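Local coordinates for YcgJ protein (Bacillus subtilis, PDB 1XXL) that probably transfers methyl groups from S-adenosyl-L-methionine to a substrate not yet known, as a member of the methyltransferase superfamily, at residues H125-D130 with F136-N141; H200-S205 with I214-N219. One frame throughout, in Å; residues are numbered along the deposited sequence.

Interaction 1 of 2, residues H125-D130 with F136-N141; sequences HYAPED and FVNHLN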
loop_
_atom_site.group_PDB
_atom_site.type_symbol
_atom_site.label_atom_id
_atom_site.label_comp_id
_atom_site.label_asym_id
_atom_site.label_seq_id
_atom_site.Cartn_x
_atom_site.Cartn_y
_atom_site.Cartn_z
ATOM N N HIS A 125 -0.716 -4.165 3.635
ATOM C CA HIS A 125 -0.871 -5.062 4.753
ATOM C C HIS A 125 -1.862 -4.400 5.731
ATOM O O HIS A 125 -2.094 -3.191 5.678
ATOM C CB HIS A 125 0.449 -5.518 5.394
ATOM C CG HIS A 125 1.503 -4.475 5.453
ATOM N ND1 HIS A 125 1.638 -3.623 6.520
ATOM C CD2 HIS A 125 2.494 -4.159 4.584
ATOM C CE1 HIS A 125 2.660 -2.812 6.304
ATOM N NE2 HIS A 125 3.192 -3.113 5.132
ATOM N N TYR A 126 -2.520 -5.218 6.528
ATOM C CA TYR A 126 -3.594 -4.741 7.372
ATOM C C TYR A 126 -3.474 -5.288 8.794
ATOM O O TYR A 126 -2.807 -6.277 9.038
ATOM C CB TYR A 126 -4.940 -5.100 6.734
ATOM C CG TYR A 126 -5.226 -6.582 6.581
ATOM C CD1 TYR A 126 -4.909 -7.262 5.415
ATOM C CD2 TYR A 126 -5.814 -7.290 7.605
ATOM C CE1 TYR A 126 -5.202 -8.610 5.268
ATOM C CE2 TYR A 126 -6.083 -8.611 7.481
ATOM C CZ TYR A 126 -5.778 -9.278 6.307
ATOM O OH TYR A 126 -6.038 -10.614 6.215
ATOM N N ALA A 127 -4.149 -4.613 9.713
ATOM C CA ALA A 127 -4.247 -5.001 11.114
ATOM C C ALA A 127 -5.352 -6.044 11.274
ATOM O O ALA A 127 -6.450 -5.870 10.747
ATOM C CB ALA A 127 -4.586 -3.782 11.952
ATOM N N PRO A 128 -5.067 -7.144 12.003
ATOM C CA PRO A 128 -6.141 -8.044 12.378
ATOM C C PRO A 128 -7.220 -7.305 13.183
ATOM O O PRO A 128 -6.970 -6.220 13.730
ATOM C CB PRO A 128 -5.431 -9.110 13.219
ATOM C CG PRO A 128 -4.032 -9.074 12.766
ATOM C CD PRO A 128 -3.763 -7.631 12.464
ATOM N N GLU A 129 -8.406 -7.882 13.218
ATOM C CA GLU A 129 -9.537 -7.293 13.937
ATOM C C GLU A 129 -9.266 -7.173 15.442
ATOM O O GLU A 129 -9.604 -6.157 16.052
ATOM C CB GLU A 129 -10.798 -8.118 13.675
ATOM C CG GLU A 129 -11.314 -8.003 12.238
ATOM C CD GLU A 129 -11.659 -6.555 11.850
ATOM O OE1 GLU A 129 -11.123 -6.043 10.836
ATOM O OE2 GLU A 129 -12.458 -5.925 12.580
ATOM N N ASP A 130 -8.620 -8.189 16.015
ATOM C CA ASP A 130 -8.262 -8.208 17.453
ATOM C C ASP A 130 -7.326 -7.058 17.771
ATOM O O ASP A 130 -6.224 -7.011 17.234
ATOM C CB ASP A 130 -7.595 -9.542 17.820
ATOM C CG ASP A 130 -7.146 -9.616 19.315
ATOM O OD1 ASP A 130 -6.596 -10.667 19.667
ATOM O OD2 ASP A 130 -7.346 -8.656 20.115
ATOM N N PHE A 136 0.114 -4.967 17.941
ATOM C CA PHE A 136 1.395 -5.677 17.839
ATOM C C PHE A 136 2.079 -5.388 16.506
ATOM O O PHE A 136 3.256 -5.020 16.452
ATOM C CB PHE A 136 1.182 -7.184 17.988
ATOM C CG PHE A 136 2.436 -7.976 17.850
ATOM C CD1 PHE A 136 2.838 -8.469 16.608
ATOM C CD2 PHE A 136 3.231 -8.230 18.958
ATOM C CE1 PHE A 136 4.012 -9.190 16.492
ATOM C CE2 PHE A 136 4.388 -8.954 18.835
ATOM C CZ PHE A 136 4.778 -9.426 17.607
ATOM N N VAL A 137 1.315 -5.543 15.434
ATOM C CA VAL A 137 1.847 -5.371 14.106
ATOM C C VAL A 137 2.106 -3.908 13.772
ATOM O O VAL A 137 3.085 -3.610 13.102
ATOM C CB VAL A 137 0.993 -6.084 13.028
ATOM C CG1 VAL A 137 -0.370 -5.412 12.804
ATOM C CG2 VAL A 137 1.799 -6.196 11.714
ATOM N N ASN A 138 1.255 -2.999 14.246
ATOM C CA ASN A 138 1.514 -1.575 14.031
ATOM C C ASN A 138 2.770 -1.085 14.743
ATOM O O ASN A 138 3.563 -0.298 14.168
ATOM C CB ASN A 138 0.305 -0.713 14.408
ATOM C CG ASN A 138 -0.650 -0.537 13.246
ATOM O OD1 ASN A 138 -0.344 0.194 12.317
ATOM N ND2 ASN A 138 -1.793 -1.225 13.282
ATOM N N HIS A 139 2.948 -1.542 15.977
ATOM C CA HIS A 139 4.155 -1.255 16.742
ATOM C C HIS A 139 5.389 -1.849 16.026
ATOM O O HIS A 139 6.406 -1.167 15.887
ATOM C CB HIS A 139 4.039 -1.798 18.183
ATOM C CG HIS A 139 5.158 -1.370 19.081
ATOM N ND1 HIS A 139 5.421 -0.045 19.364
ATOM C CD2 HIS A 139 6.092 -2.087 19.752
ATOM C CE1 HIS A 139 6.468 0.036 20.172
ATOM N NE2 HIS A 139 6.902 -1.190 20.411
ATOM N N LEU A 140 5.301 -3.102 15.573
ATOM C CA LEU A 140 6.440 -3.737 14.886
ATOM C C LEU A 140 6.878 -2.902 13.695
ATOM O O LEU A 140 8.058 -2.601 13.534
ATOM C CB LEU A 140 6.102 -5.142 14.431
ATOM C CG LEU A 140 7.141 -5.913 13.601
ATOM C CD1 LEU A 140 8.420 -6.172 14.390
ATOM C CD2 LEU A 140 6.535 -7.209 13.160
ATOM N N ASN A 141 5.919 -2.500 12.873
ATOM C CA ASN A 141 6.231 -1.745 11.670
ATOM C C ASN A 141 6.712 -0.292 11.967
ATOM O O ASN A 141 7.601 0.228 11.269
ATOM C CB ASN A 141 5.045 -1.788 10.706
ATOM C CG ASN A 141 4.945 -3.128 9.951
ATOM O OD1 ASN A 141 5.949 -3.709 9.525
ATOM N ND2 ASN A 141 3.746 -3.599 9.778
#
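The imidazole of His125 and the carboxamide of Asn141 meet obliquely, their planes 41° apart. Asn141 ND2 comes 3.7 Å from His125 CE1 and 3.9 Å from His125 ND1, a packing distance without a direct bond. What joins the two is Glu151, whose OE1 is hydrogen-bonded to ND1 of His125 and whose OE2 is hydrogen-bonded to ND2 of Asn141. A chi1 of 37° tucks CG of His125 in over its own backbone, with N on one flank and C on the other, and this turns the ring from the end of strand 118-125 toward the helix. His98 stacks on the same ring.

Farther along the loop the contact becomes apolar. Val137 presents its CG1 branch, held between the backbone N and the carbonyl carbon (chi1 70°), to CD of Pro128 at 4.1 Å; the same methyl lies 4.2 Å from CA of Ala127. Beside it the Asn138 amide reaches across, so that ND2 rests 4.0 Å from the methyl CB of Ala127. Asn138 ND2 is bonded to the carbonyl of Asp134 one turn back, and OD1 accepts from the backbone N of Glu151 and from NE2 of His148, which together fix the rotation of the amide.

One helix turn thus offers the loop a methyl branch at Val137 together with the amides of Asn138 and Asn141. The chemistry implies that the two segments are held to each other by packing and by shared polar partners: a single carboxylate, Glu151, ties ring to amide in a buried place, with His125 about 9 Å from the S-adenosyl-L-methionine-binding Arg94, side chain to side chain.

Interaction 2 of 2, residues H200-S205 with I214-N219; sequences HLNHAS and ITLNQN
Ile214 packs its side chain on Leu201 and Ala204 at the end of helix 191-202. CB is the branch point and lies about 5.1 Å from Leu201 CD2, leaving the touching to the atoms beyond it. The shorter branch, CG2, turns toward the neighbouring Leu216 on its own segment, 3.7 Å from that residue's CD2. The longer branch leaves through CG1, which is 4.3 Å from CD2 of Leu201. Extended onward (chi2 175°), it delivers CD1 into an angle between two partners: CB of Ala204 at 3.6 Å and CD2 of Leu201 at 4.0 Å. This methyl end also rests against the ring of Phe136, which packs on Ala204 as well.

Leu216, two residues on and pointing to the same side of the chain, carries the other half of the contact. Its CD2 lies 4.5 Å from CB of Leu201, a loose apolar approach. The second methyl, CD1, is turned to the last helical residues, 4.3 Å from the carbonyl O of Leu201, while the amide end of Asn202 bends back to cross it obliquely. Leu201 is therefore shared, its CD2 meeting Ile214 and its CB facing Leu216.

The packing is apolar except at this amide; Ile214 and Leu216, with one residue between them on an extended chain that becomes strand at 215-216, turn the same side to the helix end. Thr215 between them pairs through its backbone with Ile223 and Ser224, making 215-216 a short antiparallel edge on strand 222-236. Pro222 touches both Leu201 and Leu216, and Leu140 of helix 131-144 packs on Leu201, so the helix end lies wedged between this hairpin and helix 131-144.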
loop_
_atom_site.group_PDB
_atom_site.type_symbol
_atom_site.label_atom_id
_atom_site.label_comp_id
_atom_site.label_asym_id
_atom_site.label_seq_id
_atom_site.Cartn_x
_atom_site.Cartn_y
_atom_site.Cartn_z
ATOM N N HIS A 200 10.278 -7.301 21.027
ATOM C CA HIS A 200 8.865 -7.326 20.627
ATOM C C HIS A 200 8.480 -8.686 20.052
ATOM O O HIS A 200 7.472 -9.268 20.438
ATOM C CB HIS A 200 8.629 -6.217 19.591
ATOM C CG HIS A 200 7.194 -5.950 19.281
ATOM N ND1 HIS A 200 6.268 -5.614 20.247
ATOM C CD2 HIS A 200 6.532 -5.937 18.099
ATOM C CE1 HIS A 200 5.093 -5.419 19.674
ATOM N NE2 HIS A 200 5.225 -5.603 18.368
ATOM N N LEU A 201 9.305 -9.189 19.136
ATOM C CA LEU A 201 9.075 -10.499 18.498
ATOM C C LEU A 201 9.239 -11.659 19.476
ATOM O O LEU A 201 8.460 -12.600 19.461
ATOM C CB LEU A 201 10.009 -10.679 17.280
ATOM C CG LEU A 201 9.712 -9.781 16.059
ATOM C CD1 LEU A 201 10.865 -9.757 15.019
ATOM C CD2 LEU A 201 8.405 -10.174 15.385
ATOM N N ASN A 202 10.256 -11.585 20.330
ATOM C CA ASN A 202 10.523 -12.636 21.309
ATOM C C ASN A 202 9.495 -12.725 22.412
ATOM O O ASN A 202 9.302 -13.790 22.974
ATOM C CB ASN A 202 11.914 -12.443 21.939
ATOM C CG ASN A 202 12.993 -13.093 21.121
ATOM O OD1 ASN A 202 13.601 -12.462 20.253
ATOM N ND2 ASN A 202 13.201 -14.384 21.350
ATOM N N HIS A 203 8.849 -11.605 22.737
ATOM C CA HIS A 203 7.820 -11.585 23.770
ATOM C C HIS A 203 6.389 -11.629 23.212
ATOM O O HIS A 203 5.431 -11.432 23.942
ATOM C CB HIS A 203 8.023 -10.343 24.649
ATOM C CG HIS A 203 9.265 -10.400 25.478
ATOM N ND1 HIS A 203 10.528 -10.455 24.928
ATOM C CD2 HIS A 203 9.439 -10.417 26.820
ATOM C CE1 HIS A 203 11.427 -10.516 25.896
ATOM N NE2 HIS A 203 10.791 -10.489 27.052
ATOM N N ALA A 204 6.240 -11.899 21.921
ATOM C CA ALA A 204 4.914 -12.075 21.309
ATOM C C ALA A 204 4.029 -13.131 22.023
ATOM O O ALA A 204 4.503 -14.199 22.386
ATOM C CB ALA A 204 5.083 -12.443 19.815
ATOM N N SER A 205 2.744 -12.832 22.215
ATOM C CA SER A 205 1.791 -13.831 22.714
ATOM C C SER A 205 1.707 -15.021 21.760
ATOM O O SER A 205 2.156 -14.946 20.613
ATOM C CB SER A 205 0.404 -13.224 22.821
ATOM O OG SER A 205 -0.072 -12.872 21.547
ATOM N N ILE A 214 5.706 -16.236 13.351
ATOM C CA ILE A 214 6.992 -15.798 13.866
ATOM C C ILE A 214 7.941 -16.980 14.005
ATOM O O ILE A 214 7.644 -17.969 14.686
ATOM C CB ILE A 214 6.831 -15.040 15.201
ATOM C CG1 ILE A 214 6.031 -13.767 14.979
ATOM C CG2 ILE A 214 8.195 -14.645 15.800
ATOM C CD1 ILE A 214 5.717 -12.982 16.312
ATOM N N THR A 215 9.078 -16.883 13.328
ATOM C CA THR A 215 10.117 -17.906 13.404
ATOM C C THR A 215 11.387 -17.259 13.987
ATOM O O THR A 215 11.799 -16.197 13.528
ATOM C CB THR A 215 10.384 -18.547 12.019
ATOM O OG1 THR A 215 9.183 -19.192 11.557
ATOM C CG2 THR A 215 11.491 -19.603 12.102
ATOM N N LEU A 216 11.964 -17.914 15.003
ATOM C CA LEU A 216 13.136 -17.422 15.741
ATOM C C LEU A 216 14.220 -18.498 15.875
ATOM O O LEU A 216 13.919 -19.692 15.893
ATOM C CB LEU A 216 12.713 -16.996 17.169
ATOM C CG LEU A 216 11.499 -16.061 17.306
ATOM C CD1 LEU A 216 11.078 -15.911 18.749
ATOM C CD2 LEU A 216 11.815 -14.723 16.706
ATOM N N ASN A 217 15.476 -18.064 15.978
ATOM C CA ASN A 217 16.573 -18.930 16.430
ATOM C C ASN A 217 16.428 -19.228 17.924
ATOM O O ASN A 217 15.748 -18.486 18.649
ATOM C CB ASN A 217 17.925 -18.254 16.204
ATOM C CG ASN A 217 18.345 -18.253 14.751
ATOM O OD1 ASN A 217 18.735 -19.287 14.217
ATOM N ND2 ASN A 217 18.319 -17.080 14.112
ATOM N N GLN A 218 17.070 -20.301 18.392
ATOM C CA GLN A 218 17.050 -20.624 19.830
ATOM C C GLN A 218 17.574 -19.484 20.685
ATOM O O GLN A 218 17.074 -19.275 21.770
ATOM C CB GLN A 218 17.847 -21.887 20.168
ATOM C CG GLN A 218 17.267 -23.147 19.545
ATOM C CD GLN A 218 17.427 -24.412 20.400
ATOM O OE1 GLN A 218 18.343 -24.511 21.244
ATOM N NE2 GLN A 218 16.550 -25.403 20.155
ATOM N N ASN A 219 18.576 -18.756 20.206
ATOM C CA ASN A 219 19.088 -17.591 20.954
ATOM C C ASN A 219 18.251 -16.308 20.812
ATOM O O ASN A 219 18.702 -15.229 21.216
ATOM C CB ASN A 219 20.563 -17.323 20.608
ATOM C CG ASN A 219 20.764 -16.746 19.208
ATOM O OD1 ASN A 219 21.875 -16.342 18.863
ATOM N ND2 ASN A 219 19.704 -16.707 18.398
#

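Overall arrangement
From the N terminus, the chain first runs through the parallel strands of the Rossmann-type sheet, and interaction 1 closes a short loop where strand 118-125 gives way to helix 131-144. Interaction 2 comes later, closing a second loop that holds helix 206-211, between the end of helix 191-202 and the short strand 215-216. The two are in series, neither nested nor crossed, with centres 16 Å apart. They meet through helix 131-144: NE2 of His200 probably hydrogen-bonds to O of Phe136 at 2.8 Å. That helix therefore links the C-terminal end of strand 118-125, near the S-adenosyl-L-methionine site, with the peripheral helices and the hairpin on strand 222-236.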